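Local coordinates for glycerol dehydratase (Clostridium butyricum, PDB 1R9D), which probably catalyses the B12-independent dehydration of glycerol to 3-hydroxypropionaldehyde by glycyl radical chemistry, at residues E297-K300 / N301-D304; I216-V219 / N220-K224. All coordinates share one frame; numbering follows the deposited sequence.

Interaction 1 of 2, residues E297-K300 / N301-D304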
ATOM      1  N   GLU A 297      24.754 -23.678  31.589  1.00 37.48           N
ATOM      2  CA  GLU A 297      24.508 -24.437  32.809  1.00 39.49           C
ATOM      3  C   GLU A 297      24.114 -25.889  32.554  1.00 39.60           C
ATOM      4  O   GLU A 297      24.557 -26.788  33.266  1.00 39.05           O
ATOM      5  CB  GLU A 297      23.418 -23.757  33.647  1.00 41.56           C
ATOM      6  CG  GLU A 297      23.151 -24.433  34.990  1.00 46.01           C
ATOM      7  CD  GLU A 297      24.316 -24.305  35.968  1.00 49.31           C
ATOM      8  OE1 GLU A 297      25.474 -24.558  35.565  1.00 51.30           O
ATOM      9  OE2 GLU A 297      24.074 -23.962  37.147  1.00 51.40           O
ATOM     10  N   ASN A 298      23.283 -26.122  31.544  1.00 39.89           N
ATOM     11  CA  ASN A 298      22.846 -27.481  31.241  1.00 40.91           C
ATOM     12  C   ASN A 298      23.847 -28.294  30.426  1.00 41.00           C
ATOM     13  O   ASN A 298      23.629 -29.481  30.190  1.00 40.81           O
ATOM     14  CB  ASN A 298      21.494 -27.463  30.523  1.00 41.89           C
ATOM     15  CG  ASN A 298      20.389 -26.874  31.379  1.00 43.15           C
ATOM     16  OD1 ASN A 298      20.376 -27.048  32.599  1.00 44.31           O
ATOM     17  ND2 ASN A 298      19.446 -26.187  30.743  1.00 44.85           N
ATOM     18  N   ASP A 299      24.935 -27.663  29.996  1.00 40.57           N
ATOM     19  CA  ASP A 299      25.956 -28.363  29.222  1.00 41.25           C
ATOM     20  C   ASP A 299      26.922 -28.999  30.223  1.00 42.23           C
ATOM     21  O   ASP A 299      27.816 -28.338  30.753  1.00 41.31           O
ATOM     22  CB  ASP A 299      26.710 -27.386  28.314  1.00 40.76           C
ATOM     23  CG  ASP A 299      27.514 -28.093  27.239  1.00 40.69           C
ATOM     24  OD1 ASP A 299      28.194 -29.091  27.562  1.00 40.22           O
ATOM     25  OD2 ASP A 299      27.475 -27.647  26.072  1.00 39.92           O
ATOM     26  N   LYS A 300      26.732 -30.290  30.469  1.00 43.79           N
ATOM     27  CA  LYS A 300      27.542 -31.030  31.432  1.00 45.91           C
ATOM     28  C   LYS A 300      28.892 -31.545  30.938  1.00 46.09           C
ATOM     29  O   LYS A 300      29.593 -32.237  31.676  1.00 47.07           O
ATOM     30  CB  LYS A 300      26.718 -32.201  31.973  1.00 46.90           C
ATOM     31  CG  LYS A 300      25.435 -31.767  32.664  1.00 48.78           C
ATOM     32  CD  LYS A 300      24.411 -32.896  32.720  1.00 50.21           C
ATOM     33  CE  LYS A 300      24.933 -34.107  33.481  1.00 51.15           C
ATOM     34  NZ  LYS A 300      23.940 -35.219  33.473  1.00 52.03           N
ATOM     35  N   ASN A 301      29.267 -31.210  29.707  1.00 45.57           N
ATOM     36  CA  ASN A 301      30.540 -31.679  29.169  1.00 45.62           C
ATOM     37  C   ASN A 301      31.543 -30.564  28.899  1.00 44.82           C
ATOM     38  O   ASN A 301      32.755 -30.771  28.992  1.00 44.94           O
ATOM     39  CB  ASN A 301      30.306 -32.464  27.873  1.00 46.83           C
ATOM     40  CG  ASN A 301      29.365 -33.639  28.064  1.00 48.15           C
ATOM     41  OD1 ASN A 301      29.640 -34.549  28.847  1.00 48.31           O
ATOM     42  ND2 ASN A 301      28.244 -33.622  27.348  1.00 48.69           N
ATOM     43  N   ILE A 302      31.039 -29.380  28.574  1.00 43.44           N
ATOM     44  CA  ILE A 302      31.898 -28.248  28.257  1.00 41.63           C
ATOM     45  C   ILE A 302      32.658 -27.693  29.458  1.00 40.79           C
ATOM     46  O   ILE A 302      32.135 -27.640  30.573  1.00 40.47           O
ATOM     47  CB  ILE A 302      31.074 -27.110  27.599  1.00 41.35           C
ATOM     48  CG1 ILE A 302      32.013 -26.082  26.973  1.00 40.81           C
ATOM     49  CG2 ILE A 302      30.172 -26.448  28.634  1.00 40.97           C
ATOM     50  CD1 ILE A 302      31.302 -25.050  26.112  1.00 41.53           C
ATOM     51  N   THR A 303      33.904 -27.294  29.218  1.00 40.17           N
ATOM     52  CA  THR A 303      34.751 -26.725  30.262  1.00 40.08           C
ATOM     53  C   THR A 303      34.614 -25.210  30.200  1.00 39.68           C
ATOM     54  O   THR A 303      34.276 -24.660  29.152  1.00 39.24           O
ATOM     55  CB  THR A 303      36.234 -27.079  30.045  1.00 39.92           C
ATOM     56  OG1 THR A 303      36.695 -26.482  28.826  1.00 39.38           O
ATOM     57  CG2 THR A 303      36.417 -28.592  29.967  1.00 40.87           C
ATOM     58  N   ASP A 304      34.884 -24.533  31.311  1.00 39.98           N
ATOM     59  CA  ASP A 304      34.772 -23.079  31.328  1.00 39.81           C
ATOM     60  C   ASP A 304      35.725 -22.428  30.340  1.00 39.11           C
ATOM     61  O   ASP A 304      35.390 -21.418  29.716  1.00 38.64           O
ATOM     62  CB  ASP A 304      35.034 -22.529  32.731  1.00 41.43           C
ATOM     63  CG  ASP A 304      33.985 -22.962  33.731  1.00 43.18           C
ATOM     64  OD1 ASP A 304      32.814 -23.124  33.330  1.00 42.65           O
ATOM     65  OD2 ASP A 304      34.327 -23.127  34.923  1.00 45.60           O
TER
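A side chain folding forward onto the backbone that follows it makes this local contact: Asp299 bonds to the amides of Asn301 and Ile302 in the short surface loop between helix 288-298 and helix 304-317. The example illustrates how one carboxylate oxygen can bridge two successive amides of an interhelical turn. OD1 of Asp299 accepts both bonds, the first from N of Asn301 at 3.2 Å and the second from N of Ile302 at 3.0 Å. The two donors approach differently. That of Asn301 arrives nearly in line with the C-O bond, whereas that of Ile302 comes from above the carboxylate plane, 48° out of it. Both N-H groups point fairly straight at the oxygen, and having two donors on one atom should restrict rotation of the carboxylate.

With CG anti to the backbone N (chi1 -165°), the Asp299 side chain lies beside its own carbonyl carbon, which directs the acid toward the succeeding peptides. Its other oxygen, OD2, reaches outside the loop to accept a hydrogen bond from the backbone N of Phe260, so the same group ties the turn to the start of helix 260-277. Ile302 adds an apolar component: its side chain crosses that of Asp299 at roughly a right angle, and its CG2 methyl sits 3.4 Å from CG of the acid. Ile302 also touches Ala307 and Leu310 of helix 304-317.

Immediately afterwards Thr303 takes the N-cap position of that helix, its OG1 accepting from N of Phe306, while OD1 of Asp304 is hydrogen-bonded to OH of Tyr296, linking the new helix back to the preceding one. A carboxylate accepting from the amide two residues on defines an Asx turn, here placed between a helix end and a threonine N-cap in a helix-loop-helix connection.

Interaction 2 of 2, residues I216-V219 / N220-K224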
ATOM      1  N   ILE A 216      17.478 -21.541   6.793  1.00 29.59           N
ATOM      2  CA  ILE A 216      17.880 -22.936   6.947  1.00 31.05           C
ATOM      3  C   ILE A 216      18.856 -23.319   5.835  1.00 31.83           C
ATOM      4  O   ILE A 216      19.863 -23.985   6.082  1.00 33.07           O
ATOM      5  CB  ILE A 216      16.648 -23.871   6.916  1.00 31.69           C
ATOM      6  CG1 ILE A 216      15.785 -23.620   8.158  1.00 32.19           C
ATOM      7  CG2 ILE A 216      17.088 -25.329   6.863  1.00 31.94           C
ATOM      8  CD1 ILE A 216      14.499 -24.423   8.200  1.00 32.84           C
ATOM      9  N   THR A 217      18.560 -22.879   4.616  1.00 32.23           N
ATOM     10  CA  THR A 217      19.412 -23.154   3.464  1.00 32.97           C
ATOM     11  C   THR A 217      20.785 -22.515   3.655  1.00 33.16           C
ATOM     12  O   THR A 217      21.818 -23.124   3.358  1.00 32.19           O
ATOM     13  CB  THR A 217      18.791 -22.590   2.165  1.00 33.73           C
ATOM     14  OG1 THR A 217      17.526 -23.220   1.927  1.00 33.72           O
ATOM     15  CG2 THR A 217      19.710 -22.837   0.974  1.00 34.71           C
ATOM     16  N   TYR A 218      20.785 -21.281   4.155  1.00 32.45           N
ATOM     17  CA  TYR A 218      22.018 -20.535   4.386  1.00 32.04           C
ATOM     18  C   TYR A 218      22.950 -21.278   5.337  1.00 31.86           C
ATOM     19  O   TYR A 218      24.139 -21.432   5.057  1.00 32.00           O
ATOM     20  CB  TYR A 218      21.696 -19.151   4.965  1.00 31.56           C
ATOM     21  CG  TYR A 218      22.891 -18.232   5.061  1.00 31.35           C
ATOM     22  CD1 TYR A 218      23.548 -17.791   3.912  1.00 30.28           C
ATOM     23  CD2 TYR A 218      23.370 -17.805   6.303  1.00 31.47           C
ATOM     24  CE1 TYR A 218      24.654 -16.950   3.992  1.00 30.66           C
ATOM     25  CE2 TYR A 218      24.478 -16.964   6.395  1.00 31.18           C
ATOM     26  CZ  TYR A 218      25.115 -16.543   5.236  1.00 31.26           C
ATOM     27  OH  TYR A 218      26.223 -15.728   5.317  1.00 30.77           O
ATOM     28  N   VAL A 219      22.405 -21.738   6.459  1.00 30.98           N
ATOM     29  CA  VAL A 219      23.195 -22.457   7.452  1.00 31.53           C
ATOM     30  C   VAL A 219      23.757 -23.755   6.873  1.00 32.08           C
ATOM     31  O   VAL A 219      24.893 -24.135   7.159  1.00 31.69           O
ATOM     32  CB  VAL A 219      22.352 -22.773   8.699  1.00 31.00           C
ATOM     33  CG1 VAL A 219      23.182 -23.538   9.713  1.00 31.68           C
ATOM     34  CG2 VAL A 219      21.833 -21.474   9.315  1.00 31.37           C
ATOM     35  N   ASN A 220      22.959 -24.430   6.052  1.00 32.17           N
ATOM     36  CA  ASN A 220      23.397 -25.677   5.435  1.00 32.92           C
ATOM     37  C   ASN A 220      24.556 -25.470   4.469  1.00 32.89           C
ATOM     38  O   ASN A 220      25.359 -26.378   4.258  1.00 33.72           O
ATOM     39  CB  ASN A 220      22.221 -26.351   4.727  1.00 32.84           C
ATOM     40  CG  ASN A 220      21.356 -27.144   5.683  1.00 33.75           C
ATOM     41  OD1 ASN A 220      20.143 -27.273   5.491  1.00 35.58           O
ATOM     42  ND2 ASN A 220      21.979 -27.694   6.721  1.00 32.37           N
ATOM     43  N   ARG A 221      24.648 -24.281   3.882  1.00 32.44           N
ATOM     44  CA  ARG A 221      25.741 -23.986   2.966  1.00 33.48           C
ATOM     45  C   ARG A 221      27.059 -23.950   3.737  1.00 33.95           C
ATOM     46  O   ARG A 221      28.106 -24.321   3.202  1.00 34.25           O
ATOM     47  CB  ARG A 221      25.513 -22.648   2.259  1.00 32.28           C
ATOM     48  CG  ARG A 221      24.357 -22.658   1.265  1.00 32.24           C
ATOM     49  CD  ARG A 221      24.233 -21.320   0.554  1.00 31.97           C
ATOM     50  NE  ARG A 221      25.423 -21.012  -0.234  1.00 31.20           N
ATOM     51  CZ  ARG A 221      25.773 -19.785  -0.611  1.00 32.01           C
ATOM     52  NH1 ARG A 221      25.024 -18.743  -0.270  1.00 30.83           N
ATOM     53  NH2 ARG A 221      26.878 -19.596  -1.320  1.00 32.02           N
ATOM     54  N   TYR A 222      27.012 -23.500   4.991  1.00 34.13           N
ATOM     55  CA  TYR A 222      28.220 -23.452   5.811  1.00 34.43           C
ATOM     56  C   TYR A 222      28.589 -24.849   6.280  1.00 34.95           C
ATOM     57  O   TYR A 222      29.771 -25.170   6.427  1.00 34.73           O
ATOM     58  CB  TYR A 222      28.041 -22.535   7.030  1.00 33.40           C
ATOM     59  CG  TYR A 222      28.258 -21.074   6.719  1.00 32.62           C
ATOM     60  CD1 TYR A 222      27.204 -20.270   6.290  1.00 32.34           C
ATOM     61  CD2 TYR A 222      29.533 -20.507   6.799  1.00 32.28           C
ATOM     62  CE1 TYR A 222      27.411 -18.940   5.945  1.00 32.16           C
ATOM     63  CE2 TYR A 222      29.751 -19.173   6.452  1.00 31.93           C
ATOM     64  CZ  TYR A 222      28.682 -18.399   6.026  1.00 31.98           C
ATOM     65  OH  TYR A 222      28.879 -17.089   5.668  1.00 32.98           O
ATOM     66  N   ALA A 223      27.579 -25.679   6.514  1.00 35.11           N
ATOM     67  CA  ALA A 223      27.820 -27.047   6.952  1.00 36.41           C
ATOM     68  C   ALA A 223      28.595 -27.782   5.861  1.00 37.26           C
ATOM     69  O   ALA A 223      29.531 -28.533   6.146  1.00 37.17           O
ATOM     70  CB  ALA A 223      26.498 -27.751   7.232  1.00 36.08           C
ATOM     71  N   LYS A 224      28.206 -27.550   4.611  1.00 38.21           N
ATOM     72  CA  LYS A 224      28.859 -28.175   3.467  1.00 39.40           C
ATOM     73  C   LYS A 224      30.248 -27.583   3.253  1.00 39.97           C
ATOM     74  O   LYS A 224      31.199 -28.300   2.938  1.00 39.74           O
ATOM     75  CB  LYS A 224      28.021 -27.976   2.202  1.00 40.78           C
ATOM     76  CG  LYS A 224      28.667 -28.545   0.952  1.00 42.84           C
ATOM     77  CD  LYS A 224      27.972 -28.071  -0.310  1.00 45.13           C
ATOM     78  CE  LYS A 224      28.745 -28.512  -1.548  1.00 46.84           C
ATOM     79  NZ  LYS A 224      28.205 -27.908  -2.798  1.00 48.40           N
TER
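Tyr218 and Tyr222 project in the same direction from successive turns of one helix, yet with their rings turned steeply against each other. The planes meet at 73° and the ring centres are 5.2 Å apart, a T-shaped pair in which Tyr222 presents its edge to the face of Tyr218. The touching atom is CE1 of Tyr222, 3.4 Å from CZ of Tyr218, so the edge bears on the hydroxyl end of the receiving ring. Different first torsions achieve this: Tyr218 has CG anti to its backbone N (chi1 -172°), while Tyr222 has CG beside the N and anti to the carbonyl carbon (chi1 -83°). At the ends of the rings, OH of Tyr222 donates to OH of Tyr218 at 3.0 Å, and the Tyr222 oxygen in turn accepts from the backbone N of Ser75, so this hydroxyl donates one bond and accepts another.

Such i to i+4 pairing exploits the periodicity of the alpha helix, here the long helix 197-230. Its regular bonds run through this turn, among them Asn220 N to Ile216 O and Ala223 N to Val219 O. Ile64, from a loop, touches both tyrosines, while Tyr218 and Val219 pack on helix 260-277 through Ile273 and Phe269 respectively, and Ile216 packs on Phe177 of helix 169-190.

Arg221 runs its CG past the Thr217 carbonyl, 3.3 Å from that O, before the chain bends at chi3, and NH1 donates to the carbonyl oxygens of Leu59 and Ile62. Asn220 lies alongside Ile216, its OD1 3.9 Å from CG2 of the isoleucine. That amide oxygen is nearer still to the Ile216 carbonyl, OD1 of Asn220 lying 3.4 Å from O of Ile216, but these are two acceptors and do not bond.

How the interactions relate
The two contacts follow one another along the chain, interaction 2 coming first. They lie on the same side of the chain's centre, with their own centres 26 Å apart and nearest atoms separated by about 17 Å, so they do not touch. A structural thread nevertheless joins them: helix 260-277 receives Tyr218 and Val219 of interaction 2, while Phe260 at its beginning bonds to Asp299 of interaction 1. Both sit peripherally, their centres about 33 Å (interaction 1) and 30 Å (interaction 2) from that of the chain. Neither includes Gly763, the predicted glycyl radical position, far along the sequence. They exemplify local order, one at a surface turn and one a partly buried contact along a single helix.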